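Local coordinates for protein multicopper oxidase (Uncultured bacterium, PDB 4E9X) that probably oxidises its substrates at a mononuclear copper and passes the electrons to a copper cluster where dioxygen is reduced, at residues K24-N29 with N110-V115; S149-A152 with G156-G159; N171-P176 with P293-S298; R71-G74 with V78-Q81. All coordinates share one frame; numbering follows the deposited sequence. Where two conformers were deposited one is given.

How the contacts relate
Contacts 1 and 3 are buried; contact 2 is partly buried and contact 4, also largely buried, lies farther from the chain's centre, where the second subunit covers it. Contact 1 sets an aromatic ring against a copper-binding histidine and, like contact 4, touches the second subunit. Contact 3 joins two irregular segments far apart in sequence with one hydrogen bond and packing on phenylalanines. Contacts 2 and 4 each tie together two nearby parts of one loop, the first through a valine against a glycine and a glutamate, the second through a water. Contacts 1 and 2 touch, through Glu111 with Gly156 and Lys24 with Ala152, whereas contacts 3 and 4 lie about 32 Å apart between centres.

Contact 1 (K24-N29 with N110-V115); sequences KVFGFN and NEHVGV. With CU (copper (II) ion), chain D.
Phe26 and His112 form an edge-to-face aromatic pair that joins strand 21-28 to a short helix beside the mononuclear copper of the first cupredoxin-like domain. Strand 24-28 and helix 110-115 run nearly at right angles, their axes 82° apart and 8.7 Å from each other at closest approach, which makes this a local touch and not a long packed interface. Phe26 presents its edge to the imidazole: CE2 stands 3.8 Å from His112 NE2, over one face of the ring and displaced toward its rim. The ring centroids are 5.1 Å apart and the planes meet at 55°, a tilted version of the T-shape. On Phe26 a chi1 of -65° sets CG beside the backbone N and anti to the carbonyl carbon, carrying the ring across to the helix.

His112 ND1 binds the copper at 2.0 Å. With ND1 held by the metal and a face covered by a phenyl group, the imidazole is probably restrained in its rotation, and a nonpolar ring suits a place beside a copper ligand. Val25 adds a lesser touch, its CG1 4.2 Å from Val115 O.

His57, Cys105 and Met118 complete the site, a ligand set characteristic of type 1 copper. Phe26 also stacks on Tyr155 and meets His57 edge-to-face. Strand 21-28 pairs antiparallel with strand 3-18, where Val25 packs on Val13, while helix 109-115 reaches the second subunit, with Asn110 and Val113 packing on its Asp256.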
loop_
_atom_site.group_PDB
_atom_site.type_symbol
_atom_site.label_atom_id
_atom_site.label_comp_id
_atom_site.label_asym_id
_atom_site.label_seq_id
_atom_site.Cartn_x
_atom_site.Cartn_y
_atom_site.Cartn_z
ATOM N N LYS A 24 -21.559 9.024 15.959
ATOM C CA LYS A 24 -21.656 8.247 17.195
ATOM C C LYS A 24 -20.473 7.302 17.290
ATOM O O LYS A 24 -20.196 6.521 16.373
ATOM C CB LYS A 24 -22.958 7.451 17.256
ATOM C CG LYS A 24 -24.213 8.310 17.416
ATOM C CD LYS A 24 -25.344 7.410 17.882
ATOM C CE LYS A 24 -26.561 8.112 18.415
ATOM N NZ LYS A 24 -26.627 9.541 18.683
ATOM N N VAL A 25 -19.757 7.375 18.399
ATOM C CA VAL A 25 -18.538 6.634 18.590
ATOM C C VAL A 25 -18.555 5.966 19.966
ATOM O O VAL A 25 -19.376 6.292 20.826
ATOM C CB VAL A 25 -17.269 7.498 18.450
ATOM C CG1 VAL A 25 -17.200 8.016 16.966
ATOM C CG2 VAL A 25 -17.202 8.621 19.461
ATOM N N PHE A 26 -17.664 5.019 20.196
ATOM C CA PHE A 26 -17.414 4.439 21.499
ATOM C C PHE A 26 -16.049 4.945 21.974
ATOM O O PHE A 26 -15.029 4.336 21.728
ATOM C CB PHE A 26 -17.433 2.913 21.424
ATOM C CG PHE A 26 -18.778 2.303 21.059
ATOM C CD1 PHE A 26 -19.916 2.524 21.820
ATOM C CD2 PHE A 26 -18.861 1.487 19.932
ATOM C CE1 PHE A 26 -21.134 1.923 21.497
ATOM C CE2 PHE A 26 -20.075 0.888 19.602
ATOM C CZ PHE A 26 -21.189 1.104 20.407
ATOM N N GLY A 27 -16.053 6.099 22.626
ATOM C CA GLY A 27 -14.772 6.757 22.922
ATOM C C GLY A 27 -14.222 6.288 24.239
ATOM O O GLY A 27 -14.891 6.305 25.286
ATOM N N PHE A 28 -12.971 5.868 24.245
ATOM C CA PHE A 28 -12.239 5.651 25.480
ATOM C C PHE A 28 -12.177 6.993 26.217
ATOM O O PHE A 28 -11.802 8.014 25.646
ATOM C CB PHE A 28 -10.843 5.109 25.168
ATOM C CG PHE A 28 -10.859 3.672 24.617
ATOM C CD1 PHE A 28 -11.342 2.636 25.408
ATOM C CD2 PHE A 28 -10.414 3.406 23.343
ATOM C CE1 PHE A 28 -11.401 1.313 24.945
ATOM C CE2 PHE A 28 -10.418 2.107 22.897
ATOM C CZ PHE A 28 -10.892 1.035 23.689
ATOM N N ASN A 29 -12.606 6.986 27.479
ATOM C CA ASN A 29 -12.762 8.179 28.302
ATOM C C ASN A 29 -13.567 9.214 27.535
ATOM O O ASN A 29 -13.376 10.438 27.742
ATOM C CB ASN A 29 -11.415 8.732 28.760
ATOM C CG ASN A 29 -10.762 7.884 29.829
ATOM O OD1 ASN A 29 -11.267 6.818 30.186
ATOM N ND2 ASN A 29 -9.641 8.353 30.361
ATOM N N ASN A 110 -14.170 -4.421 12.513
ATOM C CA ASN A 110 -14.490 -3.706 11.273
ATOM C C ASN A 110 -15.319 -2.476 11.570
ATOM O O ASN A 110 -15.121 -1.432 10.950
ATOM C CB ASN A 110 -15.183 -4.638 10.266
ATOM C CG ASN A 110 -16.474 -5.244 10.759
ATOM O OD1 ASN A 110 -16.440 -6.007 11.739
ATOM N ND2 ASN A 110 -17.578 -4.882 10.160
ATOM N N GLU A 111 -16.243 -2.571 12.532
ATOM C CA GLU A 111 -17.045 -1.414 12.888
ATOM C C GLU A 111 -16.397 -0.621 13.999
ATOM O O GLU A 111 -16.266 0.622 13.920
ATOM C CB GLU A 111 -18.467 -1.854 13.314
ATOM C CG GLU A 111 -19.312 -0.643 13.696
ATOM C CD GLU A 111 -20.586 -0.892 14.461
ATOM O OE1 GLU A 111 -20.998 -2.060 14.601
ATOM O OE2 GLU A 111 -21.154 0.145 14.934
ATOM N N HIS A 112 -16.007 -1.275 15.120
ATOM C CA HIS A 112 -15.595 -0.529 16.299
ATOM C C HIS A 112 -14.304 0.250 16.048
ATOM O O HIS A 112 -14.189 1.394 16.500
ATOM C CB HIS A 112 -15.482 -1.487 17.510
ATOM C CG HIS A 112 -16.819 -1.939 18.035
ATOM N ND1 HIS A 112 -16.938 -2.459 19.323
ATOM C CD2 HIS A 112 -18.036 -1.988 17.432
ATOM C CE1 HIS A 112 -18.209 -2.796 19.504
ATOM N NE2 HIS A 112 -18.878 -2.525 18.392
ATOM N N VAL A 113 -13.330 -0.398 15.386
ATOM C CA VAL A 113 -12.075 0.259 15.063
ATOM C C VAL A 113 -12.246 1.028 13.769
ATOM O O VAL A 113 -11.749 2.153 13.646
ATOM C CB VAL A 113 -10.882 -0.722 14.994
ATOM C CG1 VAL A 113 -9.605 0.002 14.632
ATOM C CG2 VAL A 113 -10.762 -1.441 16.351
ATOM N N GLY A 114 -12.988 0.492 12.813
ATOM C CA GLY A 114 -13.100 1.168 11.500
ATOM C C GLY A 114 -13.870 2.488 11.574
ATOM O O GLY A 114 -13.448 3.465 10.914
ATOM N N VAL A 115 -14.982 2.534 12.335
ATOM C CA VAL A 115 -15.793 3.800 12.363
ATOM C C VAL A 115 -16.201 4.233 13.748
ATOM O O VAL A 115 -16.851 5.291 13.776
ATOM C CB VAL A 115 -17.028 3.735 11.446
ATOM C CG1 VAL A 115 -16.582 3.473 9.982
ATOM C CG2 VAL A 115 -18.075 2.669 11.828
HETATM CU CU CU D . -15.611 -2.370 20.819
#

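Contact 2 (S149-A152 with G156-G159); sequences SAVA and GEGG
Val151 packs against Glu157 and Gly158 within the loop that links strand 138-147 to strand 167-170 in the second cupredoxin-like domain. The loop begins with a short 3-10 segment, Ser149-Ala150, and Ala152 N closes on Ser149 O at 3.1 Å. The side chain of Val151 points toward the returning chain.

The close part is backbone against methyl. Val151 CG2 lies 3.8 Å from Glu157 O and 3.9 Å from Gly158 CA, and a glycine suits the spot because nothing projects from its CA to hold the methyl off; the backbone angles of Gly158 by themselves also call for it. A branched valine is equally apt: one methyl meets the peptide while the other turns to the side chain of Glu157. Arg116 ties the two runs from outside, its NH2 bonding to both Val151 O and Glu157 O.

The looser side belongs to Glu157, an exposed residue. Its chain leaves CB with chi1 at -59° and extends beyond CG, crossing the valine obliquely. Only its aliphatic start and one carboxylate oxygen brush the other segment, a carboxylate at the exposed side against a buried methyl, where solvent can probably attend to the charge. CG1 of Val151 lies 3.9 Å from Glu157 CB and 3.8 Å from Glu157 OE1.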
loop_
_atom_site.group_PDB
_atom_site.type_symbol
_atom_site.label_atom_id
_atom_site.label_comp_id
_atom_site.label_asym_id
_atom_site.label_seq_id
_atom_site.Cartn_x
_atom_site.Cartn_y
_atom_site.Cartn_z
ATOM N N SER A 149 -20.462 7.949 6.315
ATOM C CA SER A 149 -21.533 8.803 6.819
ATOM C C SER A 149 -22.870 8.078 6.930
ATOM O O SER A 149 -23.677 8.492 7.792
ATOM C CB SER A 149 -21.687 10.059 5.932
ATOM O OG SER A 149 -22.174 9.740 4.649
ATOM N N ALA A 150 -23.109 7.047 6.126
ATOM C CA ALA A 150 -24.428 6.406 6.222
ATOM C C ALA A 150 -24.699 5.777 7.576
ATOM O O ALA A 150 -25.854 5.530 7.929
ATOM C CB ALA A 150 -24.555 5.327 5.156
ATOM N N VAL A 151 -23.625 5.446 8.284
ATOM C CA VAL A 151 -23.849 4.790 9.596
ATOM C C VAL A 151 -23.447 5.684 10.744
ATOM O O VAL A 151 -23.233 5.187 11.877
ATOM C CB VAL A 151 -23.127 3.430 9.665
ATOM C CG1 VAL A 151 -23.705 2.601 8.519
ATOM C CG2 VAL A 151 -21.589 3.529 9.611
ATOM N N ALA A 152 -23.354 6.986 10.517
ATOM C CA ALA A 152 -22.947 7.884 11.595
ATOM C C ALA A 152 -23.809 7.777 12.836
ATOM O O ALA A 152 -23.328 7.969 13.971
ATOM C CB ALA A 152 -22.961 9.343 11.089
ATOM N N GLY A 156 -23.825 -0.558 15.553
ATOM C CA GLY A 156 -24.187 -1.869 15.085
ATOM C C GLY A 156 -24.066 -2.120 13.611
ATOM O O GLY A 156 -24.250 -3.279 13.189
ATOM N N GLU A 157 -23.745 -1.091 12.833
ATOM C CA GLU A 157 -23.628 -1.168 11.380
ATOM C C GLU A 157 -22.315 -0.506 10.960
ATOM O O GLU A 157 -21.800 0.312 11.708
ATOM C CB GLU A 157 -24.763 -0.432 10.695
ATOM C CG GLU A 157 -26.177 -0.889 10.999
ATOM C CD GLU A 157 -27.187 -0.307 10.001
ATOM O OE1 GLU A 157 -26.824 0.422 9.042
ATOM O OE2 GLU A 157 -28.389 -0.585 10.137
ATOM N N GLY A 158 -21.799 -0.879 9.774
ATOM C CA GLY A 158 -20.638 -0.215 9.211
ATOM C C GLY A 158 -19.397 -1.067 9.159
ATOM O O GLY A 158 -19.296 -2.156 9.671
ATOM N N GLY A 159 -18.428 -0.541 8.428
ATOM C CA GLY A 159 -17.168 -1.223 8.339
ATOM C C GLY A 159 -17.089 -2.420 7.447
ATOM O O GLY A 159 -16.229 -3.299 7.605
#

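Contact 3 (N171-P176 with P293-S298); sequences NAKSFP and PNFFYS
Asn171 reaches across to the backbone of Phe295 and joins the loop after strand 167-170, in the second cupredoxin-like domain, to the loop between strands 270-275 and 306-308. Its path starts at CB, which sits 3.9 Å from Phe295 CZ. CG, placed by a chi1 of -65° beside the backbone N, is 3.8 Å from Phe295 O. At the tip, ND2 donates to Phe295 O at 2.9 Å with an N-H...O angle of 150°; the donor lies in the carbonyl plane, on a lone pair. The same nitrogen is 3.8 Å from Phe296 CD1, the amide plane turned 59° from that ring. ND2 also gives a bond to Ile141 O, and OD1 accepts from Met143 N, so both ends of the buried amide are used. Asparagine suits this place, since it bonds both ways and tolerates the positive phi found here.

Lys173 does the rest of the packing. In one of its two conformers its chain runs antiparallel alongside the Phe295 side chain, CG meeting CE1 at 3.7 Å in the ring plane, at its edge, while NZ goes on to Gly312 O. On the far segment a type I turn, closed by Tyr297 N to Asn294 O at 2.9 Å, brings the two phenylalanines together: Phe295 CD2 stands 3.5 Å above the centre of the Phe296 ring. Phe296 rests in turn on Val140 and Met142 of strand 138-147, while Ala172 touches Ile15 of strand 3-18.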
loop_
_atom_site.group_PDB
_atom_site.type_symbol
_atom_site.label_atom_id
_atom_site.label_comp_id
_atom_site.label_asym_id
_atom_site.label_seq_id
_atom_site.Cartn_x
_atom_site.Cartn_y
_atom_site.Cartn_z
ATOM N N ASN A 171 -6.585 12.383 13.595
ATOM C CA ASN A 171 -7.042 12.576 14.990
ATOM C C ASN A 171 -8.515 12.931 15.017
ATOM O O ASN A 171 -8.935 13.827 15.761
ATOM C CB ASN A 171 -6.177 13.604 15.715
ATOM C CG ASN A 171 -4.750 13.076 15.843
ATOM O OD1 ASN A 171 -4.505 11.916 15.553
ATOM N ND2 ASN A 171 -3.794 13.934 16.227
ATOM N N ALA A 172 -9.285 12.214 14.192
ATOM C CA ALA A 172 -10.762 12.282 14.156
ATOM C C ALA A 172 -11.324 13.630 13.707
ATOM O O ALA A 172 -12.516 13.870 13.922
ATOM C CB ALA A 172 -11.383 11.845 15.482
ATOM N N LYS A 173 -10.546 14.465 13.018
ATOM C CA LYS A 173 -11.123 15.646 12.373
ATOM C C LYS A 173 -10.694 15.678 10.911
ATOM O O LYS A 173 -9.610 15.268 10.517
ATOM C CB LYS A 173 -10.739 16.932 13.132
ATOM C CG LYS A 173 -10.914 16.790 14.653
ATOM C CD LYS A 173 -11.136 18.063 15.445
ATOM C CE LYS A 173 -10.938 17.830 16.948
ATOM N NZ LYS A 173 -12.129 17.140 17.532
ATOM N N SER A 174 -11.622 16.215 10.120
ATOM C CA SER A 174 -11.454 16.470 8.692
ATOM C C SER A 174 -11.248 17.974 8.455
ATOM O O SER A 174 -12.012 18.789 9.011
ATOM C CB SER A 174 -12.724 15.957 8.005
ATOM O OG SER A 174 -12.778 16.305 6.606
ATOM N N PHE A 175 -10.244 18.343 7.667
ATOM C CA PHE A 175 -10.003 19.724 7.323
ATOM C C PHE A 175 -11.297 20.377 6.848
ATOM O O PHE A 175 -11.995 19.778 6.018
ATOM C CB PHE A 175 -8.947 19.749 6.199
ATOM C CG PHE A 175 -8.593 21.192 5.809
ATOM C CD1 PHE A 175 -7.566 21.861 6.463
ATOM C CD2 PHE A 175 -9.288 21.850 4.815
ATOM C CE1 PHE A 175 -7.269 23.190 6.138
ATOM C CE2 PHE A 175 -8.999 23.164 4.508
ATOM C CZ PHE A 175 -7.996 23.855 5.164
ATOM N N PRO A 176 -11.654 21.602 7.259
ATOM C CA PRO A 176 -10.838 22.549 8.033
ATOM C C PRO A 176 -10.856 22.457 9.546
ATOM O O PRO A 176 -10.304 23.340 10.202
ATOM C CB PRO A 176 -11.485 23.895 7.655
ATOM C CG PRO A 176 -12.935 23.538 7.543
ATOM C CD PRO A 176 -12.924 22.184 6.804
ATOM N N PRO A 293 -3.237 23.797 20.773
ATOM C CA PRO A 293 -1.810 23.393 20.721
ATOM C C PRO A 293 -1.620 21.904 20.979
ATOM O O PRO A 293 -0.484 21.402 20.804
ATOM C CB PRO A 293 -1.150 24.201 21.817
ATOM C CG PRO A 293 -2.262 24.653 22.723
ATOM C CD PRO A 293 -3.555 24.675 21.914
ATOM N N ASN A 294 -2.642 21.196 21.462
ATOM C CA ASN A 294 -2.513 19.779 21.766
ATOM C C ASN A 294 -3.246 18.862 20.808
ATOM O O ASN A 294 -3.460 17.688 21.142
ATOM C CB ASN A 294 -3.039 19.515 23.201
ATOM C CG ASN A 294 -2.416 18.290 23.825
ATOM O OD1 ASN A 294 -1.229 17.994 23.643
ATOM N ND2 ASN A 294 -3.226 17.591 24.631
ATOM N N PHE A 295 -3.586 19.336 19.631
ATOM C CA PHE A 295 -4.311 18.538 18.642
ATOM C C PHE A 295 -3.517 17.310 18.214
ATOM O O PHE A 295 -4.116 16.336 17.779
ATOM C CB PHE A 295 -4.622 19.429 17.435
ATOM C CG PHE A 295 -5.395 18.650 16.346
ATOM C CD1 PHE A 295 -6.735 18.360 16.476
ATOM C CD2 PHE A 295 -4.711 18.204 15.221
ATOM C CE1 PHE A 295 -7.406 17.619 15.487
ATOM C CE2 PHE A 295 -5.346 17.473 14.237
ATOM C CZ PHE A 295 -6.690 17.184 14.376
ATOM N N PHE A 296 -2.190 17.363 18.305
ATOM C CA PHE A 296 -1.350 16.206 17.992
ATOM C C PHE A 296 -0.688 15.646 19.235
ATOM O O PHE A 296 0.319 14.940 19.152
ATOM C CB PHE A 296 -0.254 16.587 16.959
ATOM C CG PHE A 296 -0.789 17.191 15.679
ATOM C CD1 PHE A 296 -1.351 16.364 14.704
ATOM C CD2 PHE A 296 -0.753 18.569 15.439
ATOM C CE1 PHE A 296 -1.819 16.885 13.505
ATOM C CE2 PHE A 296 -1.221 19.092 14.215
ATOM C CZ PHE A 296 -1.775 18.258 13.258
ATOM N N TYR A 297 -1.301 15.931 20.414
ATOM C CA TYR A 297 -0.795 15.432 21.706
ATOM C C TYR A 297 0.570 15.995 22.052
ATOM O O TYR A 297 1.246 15.535 22.974
ATOM C CB TYR A 297 -0.826 13.907 21.816
ATOM C CG TYR A 297 -2.089 13.310 22.366
ATOM C CD1 TYR A 297 -2.703 13.785 23.513
ATOM C CD2 TYR A 297 -2.645 12.187 21.746
ATOM C CE1 TYR A 297 -3.884 13.201 24.028
ATOM C CE2 TYR A 297 -3.808 11.595 22.230
ATOM C CZ TYR A 297 -4.415 12.098 23.368
ATOM O OH TYR A 297 -5.571 11.552 23.886
ATOM N N SER A 298 1.037 17.078 21.377
ATOM C CA SER A 298 2.435 17.507 21.607
ATOM C C SER A 298 2.642 18.110 22.972
ATOM O O SER A 298 3.717 18.030 23.491
ATOM C CB SER A 298 2.818 18.562 20.556
ATOM O OG SER A 298 2.784 18.015 19.250
#

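Contact 4 (R71-G74 with V78-Q81); sequences RSDG and VTQQ
Thr79 points its side chain at segment 71-74, and its two branches part there. Chi1 of 70° sets OG1 between the backbone N and the carbonyl carbon, facing a bound water and also accepting from Val75 N, while CG2 turns to the aliphatic side of Asp73, 3.9 Å from its CB. The CB of Gln80 points off to one side, but its extended chain brings OE1 to within 3.4 Å of Gly74 CA; OE1 also bonds to Tyr91 OH. The backbone angles of Gly74 call for glycine, since a CB would jam against Asp73 O. NE2 of Gln80 turns back to Gln81 O at 2.9 Å, a bond in the amide plane that fixes the group's rotation.

The water links two backbone and two side-chain groups of the loop between strands 60-62 and 88-94 by four bonds. It donates to Arg71 O at 2.6 Å and to Gln80 OE1 at 2.8 Å, and accepts from Gly74 N and Thr79 OG1, each 2.8 Å away.

Arg71 pairs with Asp281 of the second subunit. Asp73 O bonds to His60 ND1, and Asp73 OD2 to copper-binding His206 of the second subunit; both histidines line oxygen pockets, so this loop probably positions second-shell groups at the copper cluster.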
loop_
_atom_site.group_PDB
_atom_site.type_symbol
_atom_site.label_atom_id
_atom_site.label_comp_id
_atom_site.label_asym_id
_atom_site.label_seq_id
_atom_site.Cartn_x
_atom_site.Cartn_y
_atom_site.Cartn_z
ATOM N N ARG A 71 -3.055 -13.635 28.486
ATOM C CA ARG A 71 -4.460 -13.475 28.868
ATOM C C ARG A 71 -4.865 -12.011 28.973
ATOM O O ARG A 71 -6.088 -11.743 29.144
ATOM C CB ARG A 71 -4.810 -14.274 30.136
ATOM C CG ARG A 71 -4.614 -15.798 29.920
ATOM C CD ARG A 71 -4.883 -16.563 31.243
ATOM N NE ARG A 71 -6.281 -16.783 31.411
ATOM C CZ ARG A 71 -7.046 -17.693 30.797
ATOM N NH1 ARG A 71 -6.493 -18.535 29.946
ATOM N NH2 ARG A 71 -8.349 -17.783 31.042
ATOM N N SER A 72 -3.924 -11.088 28.836
ATOM C CA SER A 72 -4.232 -9.662 28.732
ATOM C C SER A 72 -4.119 -9.144 27.306
ATOM O O SER A 72 -4.139 -7.915 27.165
ATOM C CB SER A 72 -3.340 -8.790 29.622
ATOM O OG SER A 72 -3.731 -8.897 30.964
ATOM N N ASP A 73 -4.089 -10.021 26.287
ATOM C CA ASP A 73 -3.968 -9.523 24.916
ATOM C C ASP A 73 -5.247 -8.888 24.351
ATOM O O ASP A 73 -5.190 -8.153 23.334
ATOM C CB ASP A 73 -3.508 -10.693 24.036
ATOM C CG ASP A 73 -2.976 -10.235 22.680
ATOM O OD1 ASP A 73 -2.192 -9.273 22.626
ATOM O OD2 ASP A 73 -3.301 -10.952 21.670
ATOM N N GLY A 74 -6.374 -9.125 24.985
ATOM C CA GLY A 74 -7.580 -8.434 24.595
ATOM C C GLY A 74 -8.318 -8.978 23.404
ATOM O O GLY A 74 -9.054 -8.234 22.719
ATOM N N VAL A 78 -10.330 -15.703 22.186
ATOM C CA VAL A 78 -8.970 -16.235 22.061
ATOM C C VAL A 78 -8.225 -16.084 23.379
ATOM O O VAL A 78 -7.664 -17.085 23.875
ATOM C CB VAL A 78 -8.195 -15.567 20.889
ATOM C CG1 VAL A 78 -6.793 -16.141 20.827
ATOM C CG2 VAL A 78 -9.011 -15.792 19.593
ATOM N N THR A 79 -8.245 -14.865 23.949
ATOM C CA THR A 79 -7.544 -14.643 25.237
ATOM C C THR A 79 -8.486 -14.222 26.356
ATOM O O THR A 79 -8.009 -14.277 27.510
ATOM C CB THR A 79 -6.392 -13.639 25.092
ATOM O OG1 THR A 79 -6.890 -12.323 24.873
ATOM C CG2 THR A 79 -5.521 -13.981 23.896
ATOM N N GLN A 80 -9.738 -13.844 26.029
ATOM C CA GLN A 80 -10.713 -13.551 27.091
ATOM C C GLN A 80 -12.099 -13.651 26.520
ATOM O O GLN A 80 -12.293 -13.659 25.284
ATOM C CB GLN A 80 -10.493 -12.145 27.670
ATOM C CG GLN A 80 -10.823 -11.019 26.662
ATOM C CD GLN A 80 -10.621 -9.674 27.339
ATOM O OE1 GLN A 80 -9.583 -9.034 27.248
ATOM N NE2 GLN A 80 -11.661 -9.243 28.056
ATOM N N GLN A 81 -13.080 -13.682 27.403
ATOM C CA GLN A 81 -14.438 -13.340 27.002
ATOM C C GLN A 81 -14.560 -11.826 26.957
ATOM O O GLN A 81 -13.790 -11.143 27.643
ATOM C CB GLN A 81 -15.381 -13.997 28.006
ATOM C CG GLN A 81 -15.060 -15.510 28.129
ATOM C CD GLN A 81 -16.147 -16.171 28.956
ATOM O OE1 GLN A 81 -16.040 -16.007 30.185
ATOM N NE2 GLN A 81 -17.101 -16.842 28.330
HETATM O O HOH W 1 -7.381 -10.688 27.112
#